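PDB 4CIT: vanadium-dependent haloperoxidase from Zobellia galactanivorans, which probably uses a vanadate cofactor and hydrogen peroxide to oxidise iodide, as a bacterial iodoperoxidase of the vanadium haloperoxidase family. Local coordinates for residues T37-E40 and L41-S44; S305-A308 and K309-A313. All coordinates share one frame; numbering follows the deposited sequence.

Contact 1 of 2, residues T37-E40 and L41-S44; sequences TPEE and LDAS
The first turn of helix 38-55 is built where residues 37-40 bond forward onto residues 41-44. Asp42 N donates to Pro38 O over 3.0 Å, nearly straight at 166°. One residue on, Ala43 N reaches Glu39 O at 2.9 Å, and Ser44 N makes a weak, longer bond to Glu40 O. Pro38 suits this position, since its ring nitrogen has no hydrogen to give and the first turn of a helix asks none of it. Leu41 CB lies 3.3 Å from Pro38 O, and Ala43 CB rests 3.5 Å from Glu40 O, each packed against a carbonyl oxygen of the preceding turn. Glu40 turns back to the start of the turn: with CG beside its own backbone N (chi1 -77°) and the chain extended beyond, Glu40 OE1 accepts from Thr37 N at 3.1 Å, met from above the carboxylate plane. Glu39 and Asp42 bring two carboxylates to one flank, Glu39 OE2 and Asp42 OD2 5.6 Å apart. Arg301 pairs with Asp42 OD2 and only weakly with Glu39, which would ease their repulsion. Tyr314 bonds to Asp42 OD1. Pro38 leans on helices 288-302 and 307-335, Leu41 wedges between 307-335 and 108-123, and Ser44 bonds His116 of helix 108-123.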
loop_
_atom_site.group_PDB
_atom_site.type_symbol
_atom_site.label_atom_id
_atom_site.label_comp_id
_atom_site.label_asym_id
_atom_site.label_seq_id
_atom_site.Cartn_x
_atom_site.Cartn_y
_atom_site.Cartn_z
ATOM N N THR A 37 3.867 13.180 19.175
ATOM C CA THR A 37 2.905 12.093 19.355
ATOM C C THR A 37 2.720 11.323 18.014
ATOM O O THR A 37 3.155 11.762 16.950
ATOM C CB THR A 37 1.530 12.614 19.748
ATOM O OG1 THR A 37 1.123 13.523 18.729
ATOM C CG2 THR A 37 1.582 13.231 21.201
ATOM N N PRO A 38 2.072 10.160 18.095
ATOM C CA PRO A 38 1.880 9.401 16.844
ATOM C C PRO A 38 1.051 10.175 15.862
ATOM O O PRO A 38 1.203 10.004 14.621
ATOM C CB PRO A 38 1.091 8.158 17.291
ATOM C CG PRO A 38 1.103 8.148 18.800
ATOM C CD PRO A 38 1.678 9.419 19.314
ATOM N N GLU A 39 0.229 11.095 16.360
ATOM C CA GLU A 39 -0.577 11.895 15.398
ATOM C C GLU A 39 0.265 12.800 14.455
ATOM O O GLU A 39 -0.217 13.158 13.385
ATOM C CB GLU A 39 -1.698 12.622 16.111
ATOM C CG GLU A 39 -2.738 11.635 16.742
ATOM C CD GLU A 39 -2.466 11.059 18.148
ATOM O OE1 GLU A 39 -1.354 11.134 18.793
ATOM O OE2 GLU A 39 -3.441 10.488 18.664
ATOM N N GLU A 40 1.515 13.147 14.835
ATOM C CA GLU A 40 2.335 13.897 13.978
ATOM C C GLU A 40 2.897 13.025 12.835
ATOM O O GLU A 40 3.096 13.489 11.710
ATOM C CB GLU A 40 3.449 14.607 14.779
ATOM C CG GLU A 40 2.772 15.802 15.456
ATOM C CD GLU A 40 3.431 16.300 16.685
ATOM O OE1 GLU A 40 4.303 15.576 17.220
ATOM O OE2 GLU A 40 3.049 17.413 17.130
ATOM N N LEU A 41 3.158 11.751 13.130
ATOM C CA LEU A 41 3.491 10.825 12.065
ATOM C C LEU A 41 2.285 10.703 11.117
ATOM O O LEU A 41 2.428 10.740 9.855
ATOM C CB LEU A 41 3.866 9.514 12.693
ATOM C CG LEU A 41 4.185 8.328 11.783
ATOM C CD1 LEU A 41 5.323 8.616 10.863
ATOM C CD2 LEU A 41 4.483 7.074 12.631
ATOM N N ASP A 42 1.094 10.549 11.715
ATOM C CA ASP A 42 -0.097 10.467 10.900
ATOM C C ASP A 42 -0.284 11.695 9.986
ATOM O O ASP A 42 -0.795 11.553 8.867
ATOM C CB ASP A 42 -1.385 10.294 11.765
ATOM C CG ASP A 42 -1.474 8.939 12.471
ATOM O OD1 ASP A 42 -0.803 7.957 11.983
ATOM O OD2 ASP A 42 -2.262 8.851 13.472
ATOM N N ALA A 43 0.013 12.880 10.509
ATOM C CA ALA A 43 -0.034 14.119 9.741
ATOM C C ALA A 43 0.831 14.006 8.457
ATOM O O ALA A 43 0.416 14.367 7.366
ATOM C CB ALA A 43 0.354 15.298 10.614
ATOM N N SER A 44 2.061 13.514 8.575
ATOM C CA SER A 44 2.920 13.332 7.440
ATOM C C SER A 44 2.378 12.327 6.427
ATOM O O SER A 44 2.319 12.621 5.215
ATOM C CB SER A 44 4.323 12.890 7.911
ATOM O OG SER A 44 5.264 12.763 6.866
#

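Contact 2 of 2, residues S305-A308 and K309-A313; sequences SDFA and KTLFA
Asp306 is the N-cap of helix 307-335, its carboxylate taking the backbone N-H of Lys309 and its carbonyl starting the helical bonds. Its CG sits between the backbone N and the carbonyl carbon (chi1 70°), which swings Asp306 OD1 back over the first turn to meet Lys309 N at 3.0 Å, nearly along the C-O axis and with an N-H angle of 166°. The carboxylate thus lies at the positive end of the helix dipole, which would probably stabilise its negative charge. Asp306 O is gripped twice: Thr310 N comes in almost end-on at 2.9 Å, while Thr310 OG1 donates from above the carbonyl plane. Arg301 bonds the same hydroxyl from helix 288-302.

The tightly packed part is apolar. Phe307 and Leu311, one turn apart, lie side by side and point the same way, Phe307 CE1 to Leu311 CD2 3.8 Å, with the leucine methyl set obliquely to the ring. Phe307 packs against helix 108-123, and both side chains touch Val77 of helix 59-80. The looser side faces solvent at exposed Asp306 and partly exposed Lys309, whose side chains cross at about a right angle, Asp306 OD1 coming 3.4 Å from Lys309 CB. The first part of the lysine chain lies on buried Ser305, with Lys309 CG 3.7 Å from Ser305 CB, whereas the amine is joined to that serine through a water. Ser305 OG also bonds Thr303, just upstream. The water accepts from Lys309 NZ at 2.7 Å and lies equally close to Ser305 OG.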
loop_
_atom_site.group_PDB
_atom_site.type_symbol
_atom_site.label_atom_id
_atom_site.label_comp_id
_atom_site.label_asym_id
_atom_site.label_seq_id
_atom_site.Cartn_x
_atom_site.Cartn_y
_atom_site.Cartn_z
ATOM N N SER A 305 -2.010 3.258 20.732
ATOM C CA SER A 305 -0.632 2.795 20.593
ATOM C C SER A 305 0.306 4.002 20.633
ATOM O O SER A 305 -0.001 5.074 20.042
ATOM C CB SER A 305 -0.472 2.141 19.218
ATOM O OG SER A 305 -1.259 0.940 19.169
ATOM N N ASP A 306 1.406 3.820 21.371
ATOM C CA ASP A 306 2.361 4.899 21.520
ATOM C C ASP A 306 3.184 5.135 20.191
ATOM O O ASP A 306 2.967 4.469 19.180
ATOM C CB ASP A 306 3.223 4.734 22.781
ATOM C CG ASP A 306 4.208 3.608 22.700
ATOM O OD1 ASP A 306 4.458 3.046 21.614
ATOM O OD2 ASP A 306 4.780 3.232 23.788
ATOM N N PHE A 307 4.060 6.112 20.182
ATOM C CA PHE A 307 4.790 6.461 18.971
ATOM C C PHE A 307 5.498 5.260 18.390
ATOM O O PHE A 307 5.450 5.000 17.162
ATOM C CB PHE A 307 5.796 7.563 19.271
ATOM C CG PHE A 307 6.437 8.110 18.024
ATOM C CD1 PHE A 307 7.645 7.556 17.503
ATOM C CD2 PHE A 307 5.884 9.201 17.348
ATOM C CE1 PHE A 307 8.253 8.087 16.399
ATOM C CE2 PHE A 307 6.519 9.753 16.248
ATOM C CZ PHE A 307 7.639 9.150 15.710
ATOM N N ALA A 308 6.291 4.560 19.209
ATOM C CA ALA A 308 7.058 3.413 18.753
ATOM C C ALA A 308 6.219 2.249 18.263
ATOM O O ALA A 308 6.561 1.682 17.222
ATOM C CB ALA A 308 8.067 2.932 19.787
ATOM N N LYS A 309 5.133 1.924 18.955
ATOM C CA LYS A 309 4.253 0.823 18.560
ATOM C C LYS A 309 3.529 1.196 17.248
ATOM O O LYS A 309 3.414 0.387 16.355
ATOM C CB LYS A 309 3.254 0.533 19.636
ATOM C CG LYS A 309 2.174 -0.483 19.322
ATOM C CD LYS A 309 2.715 -1.811 19.012
ATOM C CE LYS A 309 1.542 -2.832 18.930
ATOM N NZ LYS A 309 0.815 -3.064 20.225
ATOM N N THR A 310 3.121 2.418 17.172
ATOM C CA THR A 310 2.486 2.932 15.903
ATOM C C THR A 310 3.438 2.761 14.728
ATOM O O THR A 310 3.059 2.273 13.659
ATOM C CB THR A 310 2.048 4.387 16.038
ATOM O OG1 THR A 310 1.072 4.464 17.041
ATOM C CG2 THR A 310 1.430 4.946 14.717
ATOM N N LEU A 311 4.684 3.242 14.863
ATOM C CA LEU A 311 5.684 3.089 13.806
ATOM C C LEU A 311 6.047 1.730 13.431
ATOM O O LEU A 311 6.159 1.397 12.277
ATOM C CB LEU A 311 6.895 3.912 14.181
ATOM C CG LEU A 311 7.868 4.310 13.162
ATOM C CD1 LEU A 311 7.233 4.804 11.845
ATOM C CD2 LEU A 311 8.771 5.364 13.826
ATOM N N PHE A 312 6.194 0.848 14.420
ATOM C CA PHE A 312 6.318 -0.549 14.210
ATOM C C PHE A 312 5.210 -1.093 13.321
ATOM O O PHE A 312 5.495 -1.774 12.337
ATOM C CB PHE A 312 6.298 -1.194 15.571
ATOM C CG PHE A 312 6.090 -2.661 15.595
ATOM C CD1 PHE A 312 7.093 -3.525 15.339
ATOM C CD2 PHE A 312 4.879 -3.168 16.033
ATOM C CE1 PHE A 312 6.879 -4.911 15.415
ATOM C CE2 PHE A 312 4.685 -4.520 16.182
ATOM C CZ PHE A 312 5.652 -5.401 15.827
ATOM N N ALA A 313 4.002 -0.803 13.641
ATOM C CA ALA A 313 2.931 -1.317 12.892
ATOM C C ALA A 313 2.903 -0.792 11.417
ATOM O O ALA A 313 2.716 -1.565 10.413
ATOM C CB ALA A 313 1.629 -1.027 13.561
HETATM O O HOH W 1 -1.015 -1.135 20.904
#

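Contact 1 opens helix 38-55 and contact 2 opens helix 307-335, so two helix starts far apart in sequence, contact 1 first, are brought together with centres about 11 Å apart. They touch directly: Pro38 CG lies 3.5 Å from Ser305 O, and Leu41 CD2 meets Leu311 CD1 at 3.7 Å. Arg301 of helix 288-302 joins them, bonding Asp42 in one and Thr310 in the other, while helix 108-123 lies against both. Both sit on the same side of the chain's centre. The N-terminal helix is thereby fastened to the start of the long helix that carries Lys332, a vanadate-pocket residue, further along.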